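Local structure of odorant binding protein OBP69a (Ceratitis capitata, 6HHE) at residues Ile19-Val24 against Ile48-Asp53; Ile30-Gln33 against Met38-Asn41; Asp67-Ile72 against Pro79-Leu84; Leu102-Tyr107 against Val113-Leu118. The protein probably binds small odorants and carries them through an extracellular fluid, as a secreted, largely helical member of the insect pheromone- and odorant-binding protein family. All blocks are in the same frame, centred on the assembly; numbering follows the deposited sequence. Where two conformers were deposited one is given.

Contact 1. Residues Ile19-Val24 against Ile48-Asp53; sequences IKETGV and IHCVLD
With chi1 near 180° (-176°), C50 swings SG away from its own N and straight at helix 10-22, while E21 reaches out from that helix in an extended chain. This is one of the disulfide-braced helix pairs of the insect odorant-binding protein fold: SG of C50 is bonded to C18, one turn before T22, so helices 10-22 and 42-55 are covalently tied beside this packing. A cysteine suits the spot because only its thiol can form the disulfide to C18, and its side chain is short enough to sit between closely packed helices. In the conformer given, the E21 carboxylate lies beside the bridge, with OE1 3.7 Å from C50 SG; this is van der Waals contact, and the charge itself goes to a salt bridge with K54. T22, the next residue, touches nearer the backbone of C50, its methyl CG2 meeting C50 CB at 4.2 Å, so the threonine offers carbon to the sulfur-bearing side chain. Its hydroxyl, held between backbone N and carbonyl carbon (chi1 63°), returns to the helix and bonds to C18 O. There the helix ends: G23, with positive phi, swings the chain out of helical geometry, a conformation easy for a residue without a side chain. T22 OG1 then helps to hold the turn, accepting a weak but nearly straight bond (168°) from V24 N at 3.4 Å.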
loop_
_atom_site.group_PDB
_atom_site.type_symbol
_atom_site.label_atom_id
_atom_site.label_comp_id
_atom_site.label_asym_id
_atom_site.label_seq_id
_atom_site.Cartn_x
_atom_site.Cartn_y
_atom_site.Cartn_z
ATOM N N ILE A 19 -10.934 1.917 -5.929
ATOM C CA ILE A 19 -11.202 1.216 -7.183
ATOM C C ILE A 19 -11.895 2.130 -8.179
ATOM O O ILE A 19 -11.509 2.199 -9.351
ATOM C CB ILE A 19 -12.016 -0.059 -6.924
ATOM C CG1 ILE A 19 -11.126 -1.075 -6.237
ATOM C CG2 ILE A 19 -12.582 -0.583 -8.238
ATOM C CD1 ILE A 19 -11.873 -2.285 -5.723
ATOM N N LYS A 20 -12.927 2.862 -7.735
ATOM C CA LYS A 20 -13.697 3.640 -8.686
ATOM C C LYS A 20 -12.875 4.807 -9.213
ATOM O O LYS A 20 -12.952 5.142 -10.396
ATOM C CB LYS A 20 -14.990 4.147 -8.044
ATOM C CG LYS A 20 -16.008 3.064 -7.792
ATOM C CD LYS A 20 -17.278 3.698 -7.217
ATOM C CE LYS A 20 -18.479 2.783 -7.382
ATOM N NZ LYS A 20 -18.222 1.493 -6.716
ATOM N N GLU A 21 -12.051 5.387 -8.328
ATOM C CA GLU A 21 -11.257 6.563 -8.629
ATOM C C GLU A 21 -10.106 6.251 -9.582
ATOM O O GLU A 21 -9.740 7.103 -10.401
ATOM C CB GLU A 21 -10.753 7.150 -7.300
ATOM C CG GLU A 21 -9.941 8.420 -7.381
ATOM C CD GLU A 21 -9.483 8.930 -6.007
ATOM O OE1 GLU A 21 -10.204 8.760 -4.994
ATOM O OE2 GLU A 21 -8.402 9.548 -5.974
ATOM N N THR A 22 -9.520 5.031 -9.521
ATOM C CA THR A 22 -8.344 4.667 -10.289
ATOM C C THR A 22 -8.621 3.760 -11.481
ATOM O O THR A 22 -7.744 3.615 -12.349
ATOM C CB THR A 22 -7.295 3.957 -9.423
ATOM O OG1 THR A 22 -7.835 2.732 -8.928
ATOM C CG2 THR A 22 -6.863 4.858 -8.293
ATOM N N GLY A 23 -9.780 3.105 -11.524
ATOM C CA GLY A 23 -10.017 2.145 -12.590
ATOM C C GLY A 23 -9.234 0.846 -12.514
ATOM O O GLY A 23 -9.263 0.074 -13.486
ATOM N N VAL A 24 -8.575 0.555 -11.388
ATOM C CA VAL A 24 -7.971 -0.766 -11.189
ATOM C C VAL A 24 -9.039 -1.842 -11.329
ATOM O O VAL A 24 -10.202 -1.655 -10.919
ATOM C CB VAL A 24 -7.261 -0.842 -9.822
ATOM C CG1 VAL A 24 -8.256 -0.907 -8.664
ATOM C CG2 VAL A 24 -6.294 -2.025 -9.736
ATOM N N ILE A 48 -2.750 1.814 -5.168
ATOM C CA ILE A 48 -1.943 1.743 -3.956
ATOM C C ILE A 48 -1.692 3.142 -3.415
ATOM O O ILE A 48 -1.871 3.391 -2.213
ATOM C CB ILE A 48 -0.625 0.990 -4.244
ATOM C CG1 ILE A 48 -0.939 -0.428 -4.675
ATOM C CG2 ILE A 48 0.235 1.001 -2.996
ATOM C CD1 ILE A 48 0.260 -1.207 -5.098
ATOM N N HIS A 49 -1.385 4.103 -4.295
ATOM C CA HIS A 49 -1.248 5.477 -3.831
ATOM C C HIS A 49 -2.534 5.984 -3.189
ATOM O O HIS A 49 -2.486 6.632 -2.141
ATOM C CB HIS A 49 -0.844 6.387 -4.985
ATOM C CG HIS A 49 -0.760 7.815 -4.596
ATOM N ND1 HIS A 49 -1.839 8.670 -4.686
ATOM C CD2 HIS A 49 0.249 8.526 -4.046
ATOM C CE1 HIS A 49 -1.488 9.856 -4.217
ATOM N NE2 HIS A 49 -0.222 9.804 -3.846
ATOM N N CYS A 50 -3.678 5.673 -3.795
ATOM C CA CYS A 50 -4.991 6.115 -3.300
ATOM C C CYS A 50 -5.216 5.621 -1.886
ATOM O O CYS A 50 -5.675 6.389 -1.021
ATOM C CB CYS A 50 -6.057 5.578 -4.263
ATOM S SG CYS A 50 -7.797 6.152 -3.833
ATOM N N VAL A 51 -4.909 4.349 -1.641
ATOM C CA VAL A 51 -5.099 3.768 -0.317
ATOM C C VAL A 51 -4.197 4.459 0.689
ATOM O O VAL A 51 -4.665 4.895 1.749
ATOM C CB VAL A 51 -4.868 2.259 -0.357
ATOM C CG1 VAL A 51 -4.834 1.654 1.071
ATOM C CG2 VAL A 51 -5.932 1.573 -1.231
ATOM N N LEU A 52 -2.909 4.603 0.375
ATOM C CA LEU A 52 -1.990 5.284 1.290
ATOM C C LEU A 52 -2.453 6.701 1.588
ATOM O O LEU A 52 -2.353 7.178 2.732
ATOM C CB LEU A 52 -0.576 5.322 0.700
ATOM C CG LEU A 52 0.090 3.971 0.611
ATOM C CD1 LEU A 52 1.455 4.169 -0.054
ATOM C CD2 LEU A 52 0.298 3.279 1.963
ATOM N N ASP A 53 -2.959 7.392 0.573
ATOM C CA ASP A 53 -3.377 8.774 0.746
ATOM C C ASP A 53 -4.620 8.861 1.617
ATOM O O ASP A 53 -4.704 9.735 2.489
ATOM C CB ASP A 53 -3.609 9.404 -0.624
ATOM C CG ASP A 53 -4.147 10.820 -0.518
ATOM O OD1 ASP A 53 -3.346 11.740 -0.270
ATOM O OD2 ASP A 53 -5.368 10.998 -0.654
#

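Contact 2. Residues Ile30-Gln33 against Met38-Asn41; sequences IEAQ and MPNN
E31 and P39 run past each other in opposite senses, the glutamate stem lying alongside the proline ring. The E31 chain leaves CA with chi1 at 171° and then bends at chi2 (89°), which brings its CG to 4.1 Å from P39 CG and lays aliphatic carbon, not carboxylate, against the ring. A32, one residue on, meets the same ring at CD, the carbon next to its N: A32 CB is 4.0 Å from P39 CD and also 4.1 Å from the backbone CA of M38. Here the two chains are close, with the CA atoms of A32 and M38 4.4 Å apart, a spacing that suits the small methyl of alanine. No hydrogen bond crosses; the fit is apolar. Proline is apt for the returning chain, since its ring supplies a compact carbon surface and restricts phi in the extended chain. Beyond it, N40 is the centre of an inverse gamma turn with a weak bond from N41 N to P39 O, 2.8 Å, and N41 takes the N-cap position of helix 42-55 without a capping bond from its side chain. The loop thus folds back over helix 26-35, with P39 also against L28 and L44, while M38, its CB pointing away from A32, enters among helices 42-55, 96-110 and 112-121 at I48, F101, I108 and F119.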
loop_
_atom_site.group_PDB
_atom_site.type_symbol
_atom_site.label_atom_id
_atom_site.label_comp_id
_atom_site.label_asym_id
_atom_site.label_seq_id
_atom_site.Cartn_x
_atom_site.Cartn_y
_atom_site.Cartn_z
ATOM N N ILE A 30 -5.866 -10.273 -8.901
ATOM C CA ILE A 30 -5.681 -11.717 -9.036
ATOM C C ILE A 30 -4.274 -12.020 -9.520
ATOM O O ILE A 30 -3.604 -12.924 -9.004
ATOM C CB ILE A 30 -6.740 -12.296 -9.979
ATOM C CG1 ILE A 30 -8.119 -12.233 -9.320
ATOM C CG2 ILE A 30 -6.366 -13.722 -10.365
ATOM C CD1 ILE A 30 -9.268 -12.481 -10.300
ATOM N N GLU A 31 -3.788 -11.251 -10.502
ATOM C CA GLU A 31 -2.437 -11.504 -11.009
ATOM C C GLU A 31 -1.392 -11.325 -9.918
ATOM O O GLU A 31 -0.478 -12.145 -9.796
ATOM C CB GLU A 31 -2.131 -10.581 -12.181
ATOM C CG GLU A 31 -0.671 -10.650 -12.586
ATOM C CD GLU A 31 -0.406 -11.733 -13.607
ATOM O OE1 GLU A 31 -1.376 -12.430 -13.982
ATOM O OE2 GLU A 31 0.764 -11.881 -14.041
ATOM N N ALA A 32 -1.507 -10.268 -9.112
ATOM C CA ALA A 32 -0.563 -10.066 -8.006
ATOM C C ALA A 32 -0.597 -11.228 -7.040
ATOM O O ALA A 32 0.447 -11.721 -6.611
ATOM C CB ALA A 32 -0.930 -8.772 -7.269
ATOM N N GLN A 33 -1.796 -11.686 -6.688
ATOM C CA GLN A 33 -1.897 -12.760 -5.703
ATOM C C GLN A 33 -1.409 -14.086 -6.263
ATOM O O GLN A 33 -0.684 -14.827 -5.575
ATOM C CB GLN A 33 -3.327 -12.842 -5.223
ATOM C CG GLN A 33 -3.725 -11.618 -4.474
ATOM C CD GLN A 33 -5.113 -11.736 -3.930
ATOM O OE1 GLN A 33 -5.331 -11.586 -2.730
ATOM N NE2 GLN A 33 -6.069 -12.011 -4.805
ATOM N N MET A 38 3.594 -8.071 -8.050
ATOM C CA MET A 38 2.616 -7.034 -8.484
ATOM C C MET A 38 2.877 -6.630 -9.927
ATOM O O MET A 38 4.019 -6.272 -10.280
ATOM C CB MET A 38 2.668 -5.742 -7.686
ATOM C CG MET A 38 2.436 -5.911 -6.211
ATOM S SD MET A 38 2.124 -4.307 -5.467
ATOM C CE MET A 38 3.694 -3.542 -5.571
ATOM N N PRO A 39 1.876 -6.662 -10.786
ATOM C CA PRO A 39 2.113 -6.249 -12.168
ATOM C C PRO A 39 2.337 -4.743 -12.248
ATOM O O PRO A 39 1.735 -3.936 -11.504
ATOM C CB PRO A 39 0.842 -6.708 -12.889
ATOM C CG PRO A 39 -0.225 -6.656 -11.821
ATOM C CD PRO A 39 0.505 -7.162 -10.585
ATOM N N ASN A 40 3.225 -4.344 -13.168
ATOM C CA ASN A 40 3.592 -2.937 -13.340
ATOM C C ASN A 40 2.561 -2.195 -14.180
ATOM O O ASN A 40 2.823 -1.758 -15.298
ATOM C CB ASN A 40 4.961 -2.846 -14.000
ATOM C CG ASN A 40 6.069 -2.875 -12.990
ATOM O OD1 ASN A 40 6.463 -3.936 -12.535
ATOM N ND2 ASN A 40 6.566 -1.701 -12.619
ATOM N N ASN A 41 1.337 -2.152 -13.684
ATOM C CA ASN A 41 0.257 -1.485 -14.388
ATOM C C ASN A 41 -0.034 -0.213 -13.625
ATOM O O ASN A 41 -0.148 -0.215 -12.363
ATOM C CB ASN A 41 -0.983 -2.379 -14.483
ATOM C CG ASN A 41 -0.785 -3.576 -15.415
ATOM O OD1 ASN A 41 -0.384 -4.675 -14.998
ATOM N ND2 ASN A 41 -1.099 -3.367 -16.683
#

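Contact 3. Residues Asp67-Ile72 against Pro79-Leu84; sequences DNLLEI and PIVEEL
The short, weakly bonded helix 69-72 packs through L69 and L70 on V81 and E82 of helix 78-88, the helix that bears I80 and E83 of the 2-(2-methoxyethoxy)ethanol pocket. V81 is the hub, and chi1 of 170° makes CG1 the branch that reaches across. L70 slides past V81 in the opposite sense, with CD2 3.8 Å and CG 3.9 Å from V81 CG1. From the side, L69 adds its CB, 4.1 Å from the same V81 CG1. Valine suits the place because its short branched chain offers a methyl close to the backbone, where both leucines can meet it. In this all-helical odorant-binding fold the pair joins a one-turn segment to a regular helix, and no hydrogen bond crosses between them. At the outer edge L70 meets E82 at about a right angle: in the conformer given, L70 CD2 lies 3.6 Å from E82 CG, so the main touch is the methylene, with the carboxylate oxygen OE2 of E82 brushing L70 CD2 at 4.2 Å. Replacing L70 with alanine would probably open a gap beside V81 CG1 and leave the E82 stem without its apolar neighbour. L70 also touches V78 and L69 touches L57, while V81 packs on L73.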
loop_
_atom_site.group_PDB
_atom_site.type_symbol
_atom_site.label_atom_id
_atom_site.label_comp_id
_atom_site.label_asym_id
_atom_site.label_seq_id
_atom_site.Cartn_x
_atom_site.Cartn_y
_atom_site.Cartn_z
ATOM N N ASP A 67 5.282 5.738 9.928
ATOM C CA ASP A 67 5.419 5.833 11.368
ATOM C C ASP A 67 4.219 6.502 12.028
ATOM O O ASP A 67 4.059 6.367 13.241
ATOM C CB ASP A 67 6.732 6.526 11.690
ATOM C CG ASP A 67 6.887 7.886 11.032
ATOM O OD1 ASP A 67 6.449 8.134 9.888
ATOM O OD2 ASP A 67 7.528 8.743 11.666
ATOM N N ASN A 68 3.347 7.148 11.251
ATOM C CA ASN A 68 2.122 7.727 11.806
ATOM C C ASN A 68 1.265 6.660 12.461
ATOM O O ASN A 68 0.621 6.909 13.487
ATOM C CB ASN A 68 1.334 8.424 10.704
ATOM C CG ASN A 68 1.918 9.761 10.348
ATOM O OD1 ASN A 68 2.900 10.192 10.951
ATOM N ND2 ASN A 68 1.331 10.423 9.355
ATOM N N LEU A 69 1.273 5.454 11.901
ATOM C CA LEU A 69 0.493 4.358 12.469
ATOM C C LEU A 69 0.893 4.035 13.902
ATOM O O LEU A 69 0.122 3.370 14.608
ATOM C CB LEU A 69 0.660 3.112 11.604
ATOM C CG LEU A 69 0.070 3.256 10.189
ATOM C CD1 LEU A 69 0.227 2.035 9.369
ATOM C CD2 LEU A 69 -1.402 3.612 10.356
ATOM N N LEU A 70 2.080 4.461 14.335
ATOM C CA LEU A 70 2.603 4.094 15.652
ATOM C C LEU A 70 1.869 4.815 16.769
ATOM O O LEU A 70 1.683 4.260 17.858
ATOM C CB LEU A 70 4.093 4.415 15.739
ATOM C CG LEU A 70 5.029 3.594 14.859
ATOM C CD1 LEU A 70 6.384 4.307 14.833
ATOM C CD2 LEU A 70 5.174 2.178 15.357
ATOM N N GLU A 71 1.478 6.063 16.540
ATOM C CA GLU A 71 0.675 6.752 17.543
ATOM C C GLU A 71 -0.752 6.218 17.576
ATOM O O GLU A 71 -1.431 6.356 18.601
ATOM C CB GLU A 71 0.703 8.254 17.264
ATOM C CG GLU A 71 2.121 8.779 17.097
ATOM C CD GLU A 71 2.186 10.224 16.645
ATOM O OE1 GLU A 71 1.853 11.115 17.458
ATOM O OE2 GLU A 71 2.579 10.467 15.479
ATOM N N ILE A 72 -1.174 5.562 16.501
ATOM C CA ILE A 72 -2.544 5.123 16.276
ATOM C C ILE A 72 -2.761 3.672 16.697
ATOM O O ILE A 72 -3.829 3.312 17.189
ATOM C CB ILE A 72 -2.877 5.285 14.776
ATOM C CG1 ILE A 72 -2.898 6.746 14.350
ATOM C CG2 ILE A 72 -4.167 4.596 14.421
ATOM C CD1 ILE A 72 -2.993 6.895 12.839
ATOM N N PRO A 79 6.104 -3.368 16.452
ATOM C CA PRO A 79 7.322 -3.911 15.843
ATOM C C PRO A 79 7.195 -4.051 14.339
ATOM O O PRO A 79 8.140 -3.762 13.599
ATOM C CB PRO A 79 7.487 -5.280 16.504
ATOM C CG PRO A 79 6.805 -5.118 17.817
ATOM C CD PRO A 79 5.726 -4.130 17.646
ATOM N N ILE A 80 6.013 -4.428 13.867
ATOM C CA ILE A 80 5.839 -4.618 12.424
ATOM C C ILE A 80 5.906 -3.294 11.689
ATOM O O ILE A 80 6.578 -3.166 10.647
ATOM C CB ILE A 80 4.512 -5.340 12.171
ATOM C CG1 ILE A 80 4.652 -6.837 12.500
ATOM C CG2 ILE A 80 3.982 -5.105 10.722
ATOM C CD1 ILE A 80 3.277 -7.438 12.854
ATOM N N VAL A 81 5.210 -2.275 12.211
ATOM C CA VAL A 81 5.245 -0.971 11.560
ATOM C C VAL A 81 6.626 -0.362 11.617
ATOM O O VAL A 81 7.113 0.183 10.619
ATOM C CB VAL A 81 4.200 -0.057 12.197
ATOM C CG1 VAL A 81 4.377 1.364 11.704
ATOM C CG2 VAL A 81 2.810 -0.566 11.955
ATOM N N GLU A 82 7.283 -0.427 12.781
ATOM C CA GLU A 82 8.631 0.127 12.875
ATOM C C GLU A 82 9.565 -0.506 11.868
ATOM O O GLU A 82 10.362 0.194 11.249
ATOM C CB GLU A 82 9.185 -0.050 14.275
ATOM C CG GLU A 82 8.475 0.711 15.276
ATOM C CD GLU A 82 9.228 0.759 16.541
ATOM O OE1 GLU A 82 10.199 0.011 16.767
ATOM O OE2 GLU A 82 8.823 1.598 17.315
ATOM N N GLU A 83 9.485 -1.821 11.699
ATOM C CA GLU A 83 10.410 -2.473 10.782
ATOM C C GLU A 83 10.158 -2.039 9.343
ATOM O O GLU A 83 11.114 -1.788 8.583
ATOM C CB GLU A 83 10.324 -3.983 10.944
ATOM C CG GLU A 83 11.173 -4.695 9.921
ATOM C CD GLU A 83 11.019 -6.189 9.876
ATOM O OE1 GLU A 83 9.903 -6.696 9.822
ATOM O OE2 GLU A 83 12.075 -6.888 9.860
ATOM N N LEU A 84 8.890 -1.930 8.936
ATOM C CA LEU A 84 8.598 -1.487 7.566
ATOM C C LEU A 84 9.038 -0.057 7.330
ATOM O O LEU A 84 9.653 0.258 6.294
ATOM C CB LEU A 84 7.109 -1.639 7.272
ATOM C CG LEU A 84 6.596 -3.069 7.214
ATOM C CD1 LEU A 84 5.105 -3.088 7.215
ATOM C CD2 LEU A 84 7.093 -3.748 5.935
#

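Contact 4. Residues Leu102-Tyr107 against Val113-Leu118; sequences LTTECY and VILKLL. With SO4 (sulfate ion), chain B.
Apolar packing dominates where L115 of helix 112-121 is set against Y107 of helix 96-110, all of it buried. The branched end of L115 faces the tyrosine stem: its CG is 3.8 Å from Y107 CB, and CD1 and CD2 lie at 3.9 and 3.8 Å from that same Y107 CB, nearly equidistant. Both torsions of L115 have the same sign (chi1 -89°, chi2 -76°), a combination uncommon for leucine, and it is this bend that brings both methyls to that face; CD2 also touches Y107 O at 3.8 Å. CD1 reaches on to T104 CG2 at 4.3 Å, a methyl available because T104 OG1 bonds to A100 O within its own helix. Were L115 an alanine, the space beside Y107 CB and T104 CG2 would probably be left unfilled, with the two helices losing their main apolar link here. The aromatic ring of Y107 leads off from L115 toward V64, L66, L84 and C88; one of its faces carries T103 O 3.5 Å above the plane, offset toward the rim. In the six-cysteine odorant-binding fold, helix 96-110 is tied to helix 78-88 by the C106–C88 disulfide, and I114, next to L115, belongs to the ligand pocket. No hydrogen bond crosses between the segments; on the exposed side of helix 112-121, the extended K116 places NZ 2.8 Å from O4 of a sulfate, probably from the crystallisation liquor, in a hydrogen bond.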
loop_
_atom_site.group_PDB
_atom_site.type_symbol
_atom_site.label_atom_id
_atom_site.label_comp_id
_atom_site.label_asym_id
_atom_site.label_seq_id
_atom_site.Cartn_x
_atom_site.Cartn_y
_atom_site.Cartn_z
ATOM N N LEU A 102 6.782 1.512 -5.608
ATOM C CA LEU A 102 8.139 1.111 -5.209
ATOM C C LEU A 102 8.230 0.886 -3.704
ATOM O O LEU A 102 8.900 -0.058 -3.252
ATOM C CB LEU A 102 9.135 2.182 -5.650
ATOM C CG LEU A 102 9.276 2.326 -7.162
ATOM C CD1 LEU A 102 10.064 3.606 -7.417
ATOM C CD2 LEU A 102 9.946 1.103 -7.755
ATOM N N THR A 103 7.582 1.759 -2.911
ATOM C CA THR A 103 7.622 1.591 -1.465
ATOM C C THR A 103 6.908 0.309 -1.077
ATOM O O THR A 103 7.405 -0.451 -0.234
ATOM C CB THR A 103 7.019 2.815 -0.771
ATOM O OG1 THR A 103 7.763 3.982 -1.198
ATOM C CG2 THR A 103 7.132 2.704 0.743
ATOM N N THR A 104 5.784 -0.004 -1.746
ATOM C CA THR A 104 5.045 -1.219 -1.408
ATOM C C THR A 104 5.802 -2.469 -1.851
ATOM O O THR A 104 5.735 -3.491 -1.144
ATOM C CB THR A 104 3.642 -1.164 -2.019
ATOM O OG1 THR A 104 2.930 -0.087 -1.415
ATOM C CG2 THR A 104 2.891 -2.450 -1.747
ATOM N N GLU A 105 6.559 -2.371 -2.950
ATOM C CA GLU A 105 7.429 -3.482 -3.326
ATOM C C GLU A 105 8.415 -3.764 -2.214
ATOM O O GLU A 105 8.684 -4.942 -1.889
ATOM C CB GLU A 105 8.178 -3.181 -4.621
ATOM C CG GLU A 105 7.314 -3.384 -5.826
ATOM C CD GLU A 105 8.080 -3.210 -7.109
ATOM O OE1 GLU A 105 8.790 -2.189 -7.247
ATOM O OE2 GLU A 105 7.986 -4.111 -7.965
ATOM N N CYS A 106 8.970 -2.707 -1.604
ATOM C CA CYS A 106 9.875 -2.890 -0.474
ATOM C C CYS A 106 9.138 -3.518 0.719
ATOM O O CYS A 106 9.653 -4.447 1.368
ATOM C CB CYS A 106 10.507 -1.558 -0.133
ATOM S SG CYS A 106 11.658 -1.700 1.279
ATOM N N TYR A 107 7.923 -3.050 1.019
ATOM C CA TYR A 107 7.147 -3.658 2.113
ATOM C C TYR A 107 6.925 -5.142 1.899
ATOM O O TYR A 107 7.010 -5.922 2.856
ATOM C CB TYR A 107 5.786 -2.983 2.241
ATOM C CG TYR A 107 5.764 -1.550 2.675
ATOM C CD1 TYR A 107 6.829 -0.932 3.361
ATOM C CD2 TYR A 107 4.615 -0.817 2.441
ATOM C CE1 TYR A 107 6.709 0.391 3.784
ATOM C CE2 TYR A 107 4.505 0.540 2.828
ATOM C CZ TYR A 107 5.547 1.105 3.516
ATOM O OH TYR A 107 5.362 2.430 3.866
ATOM N N VAL A 113 4.241 -11.790 5.033
ATOM C CA VAL A 113 3.035 -12.263 5.694
ATOM C C VAL A 113 2.040 -11.138 5.795
ATOM O O VAL A 113 0.886 -11.261 5.384
ATOM C CB VAL A 113 3.373 -12.824 7.079
ATOM C CG1 VAL A 113 2.125 -13.022 7.910
ATOM C CG2 VAL A 113 4.077 -14.217 6.866
ATOM N N ILE A 114 2.471 -10.014 6.391
ATOM C CA ILE A 114 1.541 -8.919 6.565
ATOM C C ILE A 114 1.079 -8.364 5.223
ATOM O O ILE A 114 -0.105 -8.028 5.062
ATOM C CB ILE A 114 2.217 -7.855 7.454
ATOM C CG1 ILE A 114 2.456 -8.382 8.837
ATOM C CG2 ILE A 114 1.357 -6.574 7.503
ATOM C CD1 ILE A 114 1.173 -8.807 9.667
ATOM N N LEU A 115 1.987 -8.207 4.248
ATOM C CA LEU A 115 1.558 -7.578 3.009
ATOM C C LEU A 115 0.612 -8.497 2.230
ATOM O O LEU A 115 -0.319 -8.014 1.573
ATOM C CB LEU A 115 2.762 -7.156 2.160
ATOM C CG LEU A 115 3.221 -5.727 2.511
ATOM C CD1 LEU A 115 2.243 -4.689 1.888
ATOM C CD2 LEU A 115 3.437 -5.467 3.989
ATOM N N LYS A 116 0.802 -9.822 2.309
ATOM C CA LYS A 116 -0.165 -10.712 1.638
ATOM C C LYS A 116 -1.555 -10.589 2.256
ATOM O O LYS A 116 -2.559 -10.540 1.532
ATOM C CB LYS A 116 0.329 -12.154 1.700
ATOM C CG LYS A 116 1.493 -12.421 0.743
ATOM C CD LYS A 116 2.053 -13.826 0.973
ATOM C CE LYS A 116 3.045 -14.205 -0.121
ATOM N NZ LYS A 116 3.491 -15.637 -0.008
ATOM N N LEU A 117 -1.655 -10.539 3.595
ATOM C CA LEU A 117 -2.968 -10.323 4.199
ATOM C C LEU A 117 -3.547 -8.964 3.830
ATOM O O LEU A 117 -4.742 -8.866 3.543
ATOM C CB LEU A 117 -2.894 -10.468 5.723
ATOM C CG LEU A 117 -2.555 -11.889 6.079
ATOM C CD1 LEU A 117 -2.129 -11.969 7.529
ATOM C CD2 LEU A 117 -3.761 -12.777 5.784
ATOM N N LEU A 118 -2.723 -7.903 3.788
ATOM C CA LEU A 118 -3.278 -6.601 3.434
ATOM C C LEU A 118 -3.773 -6.611 1.996
ATOM O O LEU A 118 -4.798 -6.006 1.681
ATOM C CB LEU A 118 -2.231 -5.501 3.634
ATOM C CG LEU A 118 -1.914 -5.096 5.068
ATOM C CD1 LEU A 118 -0.641 -4.253 5.119
ATOM C CD2 LEU A 118 -3.074 -4.337 5.720
HETATM S S SO4 B . 5.283 -15.239 -2.923
HETATM O O1 SO4 B . 5.731 -15.334 -4.325
HETATM O O2 SO4 B . 6.500 -15.168 -2.174
HETATM O O3 SO4 B . 4.499 -13.997 -2.800
HETATM O O4 SO4 B . 4.349 -16.320 -2.585
#

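How the contacts relate
Contact 4 is the buried one, its three touching residues all inside the protein; contacts 1, 2 and 3 are partly buried and have glutamate stems or carboxylates at their edges. Contacts 1 and 2 share the approach to helix 42-55: 38-41 leads into it and 48-53 lies along it, and M38 SD meets I48 CD1 at 3.6 Å. M38 also reaches E105 and T104 of contact 4, while I48 packs on T104. Contact 3 stands across the chain's centre from contacts 1 and 2 but touches contact 4 through L84 and Y107, and through I80 and I114 of the ligand pocket. Contact 1 alone has a disulfide cysteine among its touching residues; the other three pack through carbon.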